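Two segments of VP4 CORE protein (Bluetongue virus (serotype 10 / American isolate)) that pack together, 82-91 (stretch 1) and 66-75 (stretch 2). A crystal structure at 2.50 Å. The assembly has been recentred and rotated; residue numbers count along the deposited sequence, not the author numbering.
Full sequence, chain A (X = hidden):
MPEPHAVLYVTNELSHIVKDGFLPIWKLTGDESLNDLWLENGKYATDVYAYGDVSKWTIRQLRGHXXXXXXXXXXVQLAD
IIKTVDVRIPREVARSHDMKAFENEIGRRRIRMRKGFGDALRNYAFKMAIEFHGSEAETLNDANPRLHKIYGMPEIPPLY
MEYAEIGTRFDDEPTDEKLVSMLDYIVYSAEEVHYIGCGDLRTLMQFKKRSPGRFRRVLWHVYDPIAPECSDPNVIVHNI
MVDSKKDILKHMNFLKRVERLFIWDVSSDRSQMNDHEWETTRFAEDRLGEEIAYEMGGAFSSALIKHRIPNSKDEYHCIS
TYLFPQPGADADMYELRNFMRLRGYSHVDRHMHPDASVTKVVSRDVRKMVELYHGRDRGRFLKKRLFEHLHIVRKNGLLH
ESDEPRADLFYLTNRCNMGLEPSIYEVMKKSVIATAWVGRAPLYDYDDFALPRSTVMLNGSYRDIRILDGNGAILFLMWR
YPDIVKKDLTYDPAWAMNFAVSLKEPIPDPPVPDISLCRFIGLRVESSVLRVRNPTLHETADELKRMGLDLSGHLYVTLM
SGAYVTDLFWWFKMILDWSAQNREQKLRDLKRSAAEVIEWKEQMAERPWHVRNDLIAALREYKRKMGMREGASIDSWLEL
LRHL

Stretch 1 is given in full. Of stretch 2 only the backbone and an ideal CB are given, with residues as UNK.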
ATOM      1  N   ILE A  82     -16.738 -21.975   2.423  1.00 16.51           N
ATOM      2  CA  ILE A  82     -17.775 -21.314   1.641  1.00 15.00           C
ATOM      3  C   ILE A  82     -17.200 -19.955   1.214  1.00 18.67           C
ATOM      4  O   ILE A  82     -17.243 -18.976   1.971  1.00 22.94           O
ATOM      5  CB  ILE A  82     -19.114 -21.195   2.429  1.00 12.78           C
ATOM      6  CG1 ILE A  82     -19.637 -22.590   2.794  1.00  1.34           C
ATOM      7  CG2 ILE A  82     -20.161 -20.462   1.609  1.00 11.01           C
ATOM      8  CD1 ILE A  82     -20.823 -22.606   3.734  1.00 17.33           C
ATOM      9  N   LYS A  83     -16.638 -19.921   0.007  1.00 19.97           N
ATOM     10  CA  LYS A  83     -15.878 -18.767  -0.475  1.00 13.22           C
ATOM     11  C   LYS A  83     -16.763 -17.596  -0.879  1.00 18.23           C
ATOM     12  O   LYS A  83     -17.645 -17.757  -1.715  1.00 21.74           O
ATOM     13  CB  LYS A  83     -14.992 -19.175  -1.664  1.00 10.07           C
ATOM     14  CG  LYS A  83     -14.242 -18.022  -2.338  1.00 13.09           C
ATOM     15  CD  LYS A  83     -13.148 -17.432  -1.442  1.00 34.53           C
ATOM     16  CE  LYS A  83     -12.551 -16.160  -2.038  1.00 11.29           C
ATOM     17  NZ  LYS A  83     -13.238 -14.908  -1.601  1.00 24.06           N
ATOM     18  N   THR A  84     -16.505 -16.422  -0.303  1.00 16.63           N
ATOM     19  CA  THR A  84     -17.180 -15.183  -0.701  1.00 25.30           C
ATOM     20  C   THR A  84     -16.867 -14.852  -2.161  1.00 17.35           C
ATOM     21  O   THR A  84     -15.711 -14.921  -2.588  1.00 25.17           O
ATOM     22  CB  THR A  84     -16.773 -13.989   0.195  1.00 21.58           C
ATOM     23  OG1 THR A  84     -16.970 -14.329   1.570  1.00 20.80           O
ATOM     24  CG2 THR A  84     -17.603 -12.754  -0.128  1.00 30.72           C
ATOM     25  N   VAL A  85     -17.907 -14.505  -2.914  1.00 18.42           N
ATOM     26  CA  VAL A  85     -17.790 -14.195  -4.341  1.00 10.69           C
ATOM     27  C   VAL A  85     -16.923 -12.953  -4.586  1.00 14.06           C
ATOM     28  O   VAL A  85     -17.181 -11.887  -4.026  1.00 18.42           O
ATOM     29  CB  VAL A  85     -19.202 -14.087  -4.995  1.00 11.11           C
ATOM     30  CG1 VAL A  85     -19.198 -13.216  -6.211  1.00-13.30           C
ATOM     31  CG2 VAL A  85     -19.708 -15.466  -5.368  1.00 19.86           C
ATOM     32  N   ASP A  86     -15.876 -13.122  -5.394  1.00 12.85           N
ATOM     33  CA  ASP A  86     -14.945 -12.037  -5.739  1.00 19.54           C
ATOM     34  C   ASP A  86     -15.617 -10.904  -6.511  1.00 24.54           C
ATOM     35  O   ASP A  86     -15.493  -9.739  -6.142  1.00 21.96           O
ATOM     36  CB  ASP A  86     -13.759 -12.566  -6.562  1.00 20.33           C
ATOM     37  CG  ASP A  86     -12.795 -13.414  -5.746  1.00 18.03           C
ATOM     38  OD1 ASP A  86     -12.138 -14.285  -6.353  1.00 35.22           O
ATOM     39  OD2 ASP A  86     -12.689 -13.217  -4.514  1.00 21.13           O
ATOM     40  N   VAL A  87     -16.307 -11.255  -7.595  1.00 21.43           N
ATOM     41  CA  VAL A  87     -17.031 -10.280  -8.407  1.00 15.56           C
ATOM     42  C   VAL A  87     -18.505 -10.633  -8.360  1.00 14.87           C
ATOM     43  O   VAL A  87     -18.911 -11.665  -8.894  1.00 13.99           O
ATOM     44  CB  VAL A  87     -16.571 -10.287  -9.893  1.00 11.10           C
ATOM     45  CG1 VAL A  87     -17.231  -9.149 -10.676  1.00 21.42           C
ATOM     46  CG2 VAL A  87     -15.075 -10.185  -9.998  1.00 33.69           C
ATOM     47  N   ARG A  88     -19.309  -9.790  -7.724  1.00 10.08           N
ATOM     48  CA  ARG A  88     -20.751 -10.029  -7.727  1.00 13.33           C
ATOM     49  C   ARG A  88     -21.458  -9.284  -8.851  1.00 18.23           C
ATOM     50  O   ARG A  88     -21.540  -8.058  -8.847  1.00 11.28           O
ATOM     51  CB  ARG A  88     -21.407  -9.742  -6.371  1.00 16.09           C
ATOM     52  CG  ARG A  88     -22.818 -10.286  -6.303  1.00 30.65           C
ATOM     53  CD  ARG A  88     -23.364 -10.347  -4.898  1.00 47.78           C
ATOM     54  NE  ARG A  88     -24.667 -11.009  -4.900  1.00  7.94           N
ATOM     55  CZ  ARG A  88     -25.390 -11.276  -3.818  1.00 -1.47           C
ATOM     56  NH1 ARG A  88     -24.952 -10.937  -2.611  1.00 33.75           N
ATOM     57  NH2 ARG A  88     -26.561 -11.886  -3.944  1.00 16.41           N
ATOM     58  N   ILE A  89     -21.950 -10.060  -9.812  1.00  7.93           N
ATOM     59  CA  ILE A  89     -22.682  -9.545 -10.958  1.00  1.87           C
ATOM     60  C   ILE A  89     -24.103  -9.197 -10.553  1.00 11.08           C
ATOM     61  O   ILE A  89     -24.839 -10.057 -10.067  1.00 15.10           O
ATOM     62  CB  ILE A  89     -22.709 -10.559 -12.127  1.00 -1.85           C
ATOM     63  CG1 ILE A  89     -21.288 -10.984 -12.498  1.00  6.15           C
ATOM     64  CG2 ILE A  89     -23.450  -9.979 -13.341  1.00-13.36           C
ATOM     65  CD1 ILE A  89     -20.388  -9.844 -12.961  1.00 13.64           C
ATOM     66  N   PRO A  90     -24.484  -7.923 -10.748  1.00 12.61           N
ATOM     67  CA  PRO A  90     -25.825  -7.412 -10.430  1.00  9.30           C
ATOM     68  C   PRO A  90     -26.923  -8.123 -11.222  1.00 13.91           C
ATOM     69  O   PRO A  90     -26.639  -8.760 -12.246  1.00 18.55           O
ATOM     70  CB  PRO A  90     -25.749  -5.932 -10.839  1.00  9.66           C
ATOM     71  CG  PRO A  90     -24.274  -5.605 -10.866  1.00 14.47           C
ATOM     72  CD  PRO A  90     -23.598  -6.872 -11.289  1.00 18.36           C
ATOM     73  N   ARG A  91     -28.160  -8.016 -10.736  1.00 16.79           N
ATOM     74  CA  ARG A  91     -29.321  -8.604 -11.404  1.00 13.45           C
ATOM     75  C   ARG A  91     -29.486  -8.039 -12.811  1.00 17.33           C
ATOM     76  O   ARG A  91     -29.481  -8.787 -13.794  1.00 15.05           O
ATOM     77  CB  ARG A  91     -30.596  -8.351 -10.598  1.00 15.73           C
ATOM     78  CG  ARG A  91     -30.803  -9.283  -9.420  1.00 21.72           C
ATOM     79  CD  ARG A  91     -32.177  -9.062  -8.800  1.00 -2.01           C
ATOM     80  NE  ARG A  91     -32.313  -9.766  -7.527  1.00 28.13           N
ATOM     81  CZ  ARG A  91     -33.282  -9.551  -6.640  1.00 48.72           C
ATOM     82  NH1 ARG A  91     -34.225  -8.641  -6.872  1.00 95.09           N
ATOM     83  NH2 ARG A  91     -33.307 -10.249  -5.512  1.00 42.41           N
ATOM     84  N   UNK A  66      -5.112 -19.452 -10.379  1.00 13.15           N
ATOM     85  CA  UNK A  66      -5.523 -18.125 -10.809  1.00 17.61           C
ATOM     86  C   UNK A  66      -7.024 -17.873 -10.870  1.00 25.48           C
ATOM     87  O   UNK A  66      -7.462 -16.980 -11.578  1.00 28.86           O
ATOM     88  CB  UNK A  66      -4.930 -17.855 -12.193  1.00 17.61           C
ATOM     89  N   UNK A  67      -7.811 -18.638 -10.116  1.00 21.81           N
ATOM     90  CA  UNK A  67      -9.278 -18.493 -10.077  1.00 26.64           C
ATOM     91  C   UNK A  67      -9.788 -17.198  -9.452  1.00 19.11           C
ATOM     92  O   UNK A  67      -9.330 -16.777  -8.379  1.00 22.47           O
ATOM     93  CB  UNK A  67      -9.878 -19.670  -9.305  1.00 26.64           C
ATOM     94  N   UNK A  68     -10.739 -16.579 -10.148  1.00 14.25           N
ATOM     95  CA  UNK A  68     -11.516 -15.469  -9.638  1.00 17.38           C
ATOM     96  C   UNK A  68     -12.966 -15.900  -9.767  1.00 19.75           C
ATOM     97  O   UNK A  68     -13.391 -16.386 -10.826  1.00 24.29           O
ATOM     98  CB  UNK A  68     -11.229 -14.164 -10.384  1.00 17.38           C
ATOM     99  N   UNK A  69     -13.719 -15.719  -8.688  1.00 38.89           N
ATOM    100  CA  UNK A  69     -15.068 -16.255  -8.607  1.00 23.47           C
ATOM    101  C   UNK A  69     -16.094 -15.167  -8.895  1.00 14.83           C
ATOM    102  O   UNK A  69     -16.158 -14.155  -8.197  1.00 12.36           O
ATOM    103  CB  UNK A  69     -15.318 -16.873  -7.230  1.00 23.47           C
ATOM    104  N   UNK A  70     -16.864 -15.379  -9.960  1.00 13.26           N
ATOM    105  CA  UNK A  70     -17.853 -14.408 -10.424  1.00 12.30           C
ATOM    106  C   UNK A  70     -19.247 -15.034 -10.411  1.00 15.58           C
ATOM    107  O   UNK A  70     -19.441 -16.124 -10.951  1.00 22.02           O
ATOM    108  CB  UNK A  70     -17.503 -13.908 -11.827  1.00 12.30           C
ATOM    109  N   UNK A  71     -20.212 -14.346  -9.800  1.00 11.81           N
ATOM    110  CA  UNK A  71     -21.598 -14.840  -9.739  1.00 -4.42           C
ATOM    111  C   UNK A  71     -22.602 -13.741  -9.410  1.00 10.10           C
ATOM    112  O   UNK A  71     -22.220 -12.646  -8.993  1.00 12.50           O
ATOM    113  CB  UNK A  71     -21.710 -15.954  -8.697  1.00 -4.42           C
ATOM    114  N   UNK A  72     -23.885 -14.045  -9.600  1.00 14.49           N
ATOM    115  CA  UNK A  72     -24.957 -13.204  -9.076  1.00  9.69           C
ATOM    116  C   UNK A  72     -25.144 -13.502  -7.588  1.00 18.40           C
ATOM    117  O   UNK A  72     -25.454 -12.603  -6.804  1.00 15.94           O
ATOM    118  CB  UNK A  72     -26.259 -13.433  -9.846  1.00  9.69           C
ATOM    119  N   UNK A  73     -24.926 -14.765  -7.217  1.00 22.98           N
ATOM    120  CA  UNK A  73     -25.091 -15.249  -5.839  1.00 10.38           C
ATOM    121  C   UNK A  73     -23.986 -14.732  -4.899  1.00 -0.65           C
ATOM    122  O   UNK A  73     -22.940 -14.270  -5.353  1.00  4.83           O
ATOM    123  CB  UNK A  73     -25.102 -16.779  -5.826  1.00 10.38           C
ATOM    124  N   UNK A  74     -24.224 -14.800  -3.590  1.00  6.09           N
ATOM    125  CA  UNK A  74     -23.281 -14.244  -2.613  1.00 11.47           C
ATOM    126  C   UNK A  74     -21.971 -15.031  -2.521  1.00 15.56           C
ATOM    127  O   UNK A  74     -20.907 -14.447  -2.312  1.00 16.18           O
ATOM    128  CB  UNK A  74     -23.940 -14.197  -1.233  1.00 11.47           C
ATOM    129  N   UNK A  75     -22.047 -16.351  -2.668  1.00 12.20           N
ATOM    130  CA  UNK A  75     -20.855 -17.196  -2.550  1.00 17.88           C
ATOM    131  C   UNK A  75     -20.918 -18.508  -3.318  1.00 23.53           C
ATOM    132  O   UNK A  75     -21.948 -18.850  -3.897  1.00 17.32           O
ATOM    133  CB  UNK A  75     -20.603 -17.507  -1.073  1.00 17.88           C
TER

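Position 66 has phi/psi of 87/23, and its ideal CB has nothing of stretch 1 within 5.5 Å. Contact sets no demand here, but positive phi by itself favours glycine. The residue is G66, which closes a helix in a Schellman motif.

At position 67 the backbone is extended (-67/133), and again no atom of stretch 1 comes within 5.5 Å of the ideal CB. The visible atoms leave the choice wide; the residue is F67, whose ring leads away from stretch 1.

Position 68 points sideways, its ideal CB 4.1 Å from D86 OD1, with the methyls of V87 beyond. A small polar or a branched apolar side chain could fit. It is I68, and its CG2 lies 4.0 Å from V87 CG2.

Position 69 also points sideways, with its ideal CB 4.2 Å from D86 OD1 and 4.7 Å from V85 CA. The backbone is tied down: N of 69 donates to D86 OD1 (3.2 Å), and O of 69 accepts from V87 N (3.0 Å, 171°). The aliphatic part of K83 offers a surface that a long apolar or aromatic side chain could cover. The residue is F69: K83 CG lies over one ring face, 4.2 Å from F69 CD1, while D86 OD1 sits at the ring edge, 3.5 Å from the same CD1.

Position 70 pairs with V87 in a parallel bridge, side chains on the same sheet face. The ideal CB is 4.0 Å from V87 O and 4.8 Å from I89 CG1; the side chains on offer, V87 and I89, are aliphatic, so valine, leucine or isoleucine would suit. I70 sends CG1 to 3.7 Å from V87 CB and CG2 to 3.3 Å from I89 CG1.

At position 71 the CB turns to the other face, shared with R88, and the ideal CB is 3.9 Å from V85 CG2. The backbone takes two bonds, N of 71 to V87 O (3.1 Å) and I89 N to O of 71 (2.7 Å). A small residue such as alanine, serine or threonine is plausible. S71 places its CB against V85 CG2 at 3.9 Å. S71 OG accepts from N of 73, in the loop that follows the strand, at 2.9 Å.

Position 72 points away overall, though its ideal CB is 3.7 Å from I89 O. O of 72 accepts from R88 NE at 2.6 Å, independent of side chain, so many residues would serve. T72 lays CG2 4.3 Å from I89 CB.

Position 73 points away, 5.4 Å from R88 NH2 at the ideal CB, and is permissive; it is H73.

Position 74 points away overall, but its ideal CB is 3.7 Å from R88 NH1. A flexible or polar chain could lie alongside, and an acid might seem attractive. The residue is K74, with CG 3.5 Å from R88 NH1 and NZ reaching 3.9 Å from T84 CG2; K74 O accepts from V85 N (3.1 Å).

Position 75 forms an antiparallel bridge with T84, and its ideal CB is tight against K83 O (3.0 Å), favouring a compact side chain. N75 sets CG 3.5 Å from I82 CG2.

Stretch 2, residues 66-75: GFIFISTHKN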
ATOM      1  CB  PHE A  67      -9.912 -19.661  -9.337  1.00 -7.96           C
ATOM      2  CG  PHE A  67     -10.293 -20.785 -10.222  1.00 23.12           C
ATOM      3  CD1 PHE A  67      -9.319 -21.544 -10.870  1.00 10.12           C
ATOM      4  CD2 PHE A  67     -11.627 -21.111 -10.413  1.00 16.56           C
ATOM      5  CE1 PHE A  67      -9.672 -22.609 -11.700  1.00 26.85           C
ATOM      6  CE2 PHE A  67     -11.990 -22.176 -11.243  1.00 16.94           C
ATOM      7  CZ  PHE A  67     -11.006 -22.921 -11.886  1.00 12.38           C
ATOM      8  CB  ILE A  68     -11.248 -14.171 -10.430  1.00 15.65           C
ATOM      9  CG1 ILE A  68      -9.862 -13.625 -10.077  1.00 14.38           C
ATOM     10  CG2 ILE A  68     -12.347 -13.102 -10.183  1.00  7.32           C
ATOM     11  CD1 ILE A  68      -9.420 -12.402 -10.947  1.00 31.45           C
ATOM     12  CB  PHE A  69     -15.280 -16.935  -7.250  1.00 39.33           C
ATOM     13  CG  PHE A  69     -14.233 -17.972  -6.934  1.00 13.03           C
ATOM     14  CD1 PHE A  69     -13.039 -17.618  -6.317  1.00 14.67           C
ATOM     15  CD2 PHE A  69     -14.427 -19.306  -7.274  1.00 19.20           C
ATOM     16  CE1 PHE A  69     -12.065 -18.588  -6.034  1.00 32.47           C
ATOM     17  CE2 PHE A  69     -13.457 -20.267  -6.991  1.00 27.87           C
ATOM     18  CZ  PHE A  69     -12.281 -19.906  -6.372  1.00 -4.60           C
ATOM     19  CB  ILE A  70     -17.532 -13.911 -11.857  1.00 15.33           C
ATOM     20  CG1 ILE A  70     -16.118 -13.333 -11.947  1.00 23.16           C
ATOM     21  CG2 ILE A  70     -18.534 -12.871 -12.309  1.00 10.45           C
ATOM     22  CD1 ILE A  70     -15.188 -14.133 -12.809  1.00 14.34           C
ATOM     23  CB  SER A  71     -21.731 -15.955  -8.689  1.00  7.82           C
ATOM     24  OG  SER A  71     -23.064 -16.446  -8.620  1.00 13.73           O
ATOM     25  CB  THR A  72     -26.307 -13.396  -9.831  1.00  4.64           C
ATOM     26  OG1 THR A  72     -26.739 -14.760  -9.734  1.00 20.09           O
ATOM     27  CG2 THR A  72     -26.174 -12.998 -11.302  1.00-10.39           C
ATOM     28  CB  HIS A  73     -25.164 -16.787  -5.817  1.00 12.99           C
ATOM     29  CG  HIS A  73     -26.168 -17.366  -6.775  1.00  8.13           C
ATOM     30  ND1 HIS A  73     -25.840 -18.342  -7.694  1.00 30.41           N
ATOM     31  CD2 HIS A  73     -27.487 -17.104  -6.960  1.00 -2.89           C
ATOM     32  CE1 HIS A  73     -26.913 -18.657  -8.400  1.00  7.26           C
ATOM     33  NE2 HIS A  73     -27.924 -17.919  -7.976  1.00 36.25           N
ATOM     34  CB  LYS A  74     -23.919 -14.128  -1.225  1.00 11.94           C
ATOM     35  CG  LYS A  74     -23.286 -13.033  -0.355  1.00 12.91           C
ATOM     36  CD  LYS A  74     -23.425 -13.295   1.154  1.00 21.75           C
ATOM     37  CE  LYS A  74     -22.295 -14.184   1.699  1.00 13.31           C
ATOM     38  NZ  LYS A  74     -20.957 -13.522   1.704  1.00 44.00           N
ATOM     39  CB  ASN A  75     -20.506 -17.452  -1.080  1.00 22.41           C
ATOM     40  CG  ASN A  75     -21.688 -17.899  -0.271  1.00 -0.78           C
ATOM     41  OD1 ASN A  75     -22.455 -18.769  -0.689  1.00 59.22           O
ATOM     42  ND2 ASN A  75     -21.842 -17.313   0.906  1.00 49.60           N
TER
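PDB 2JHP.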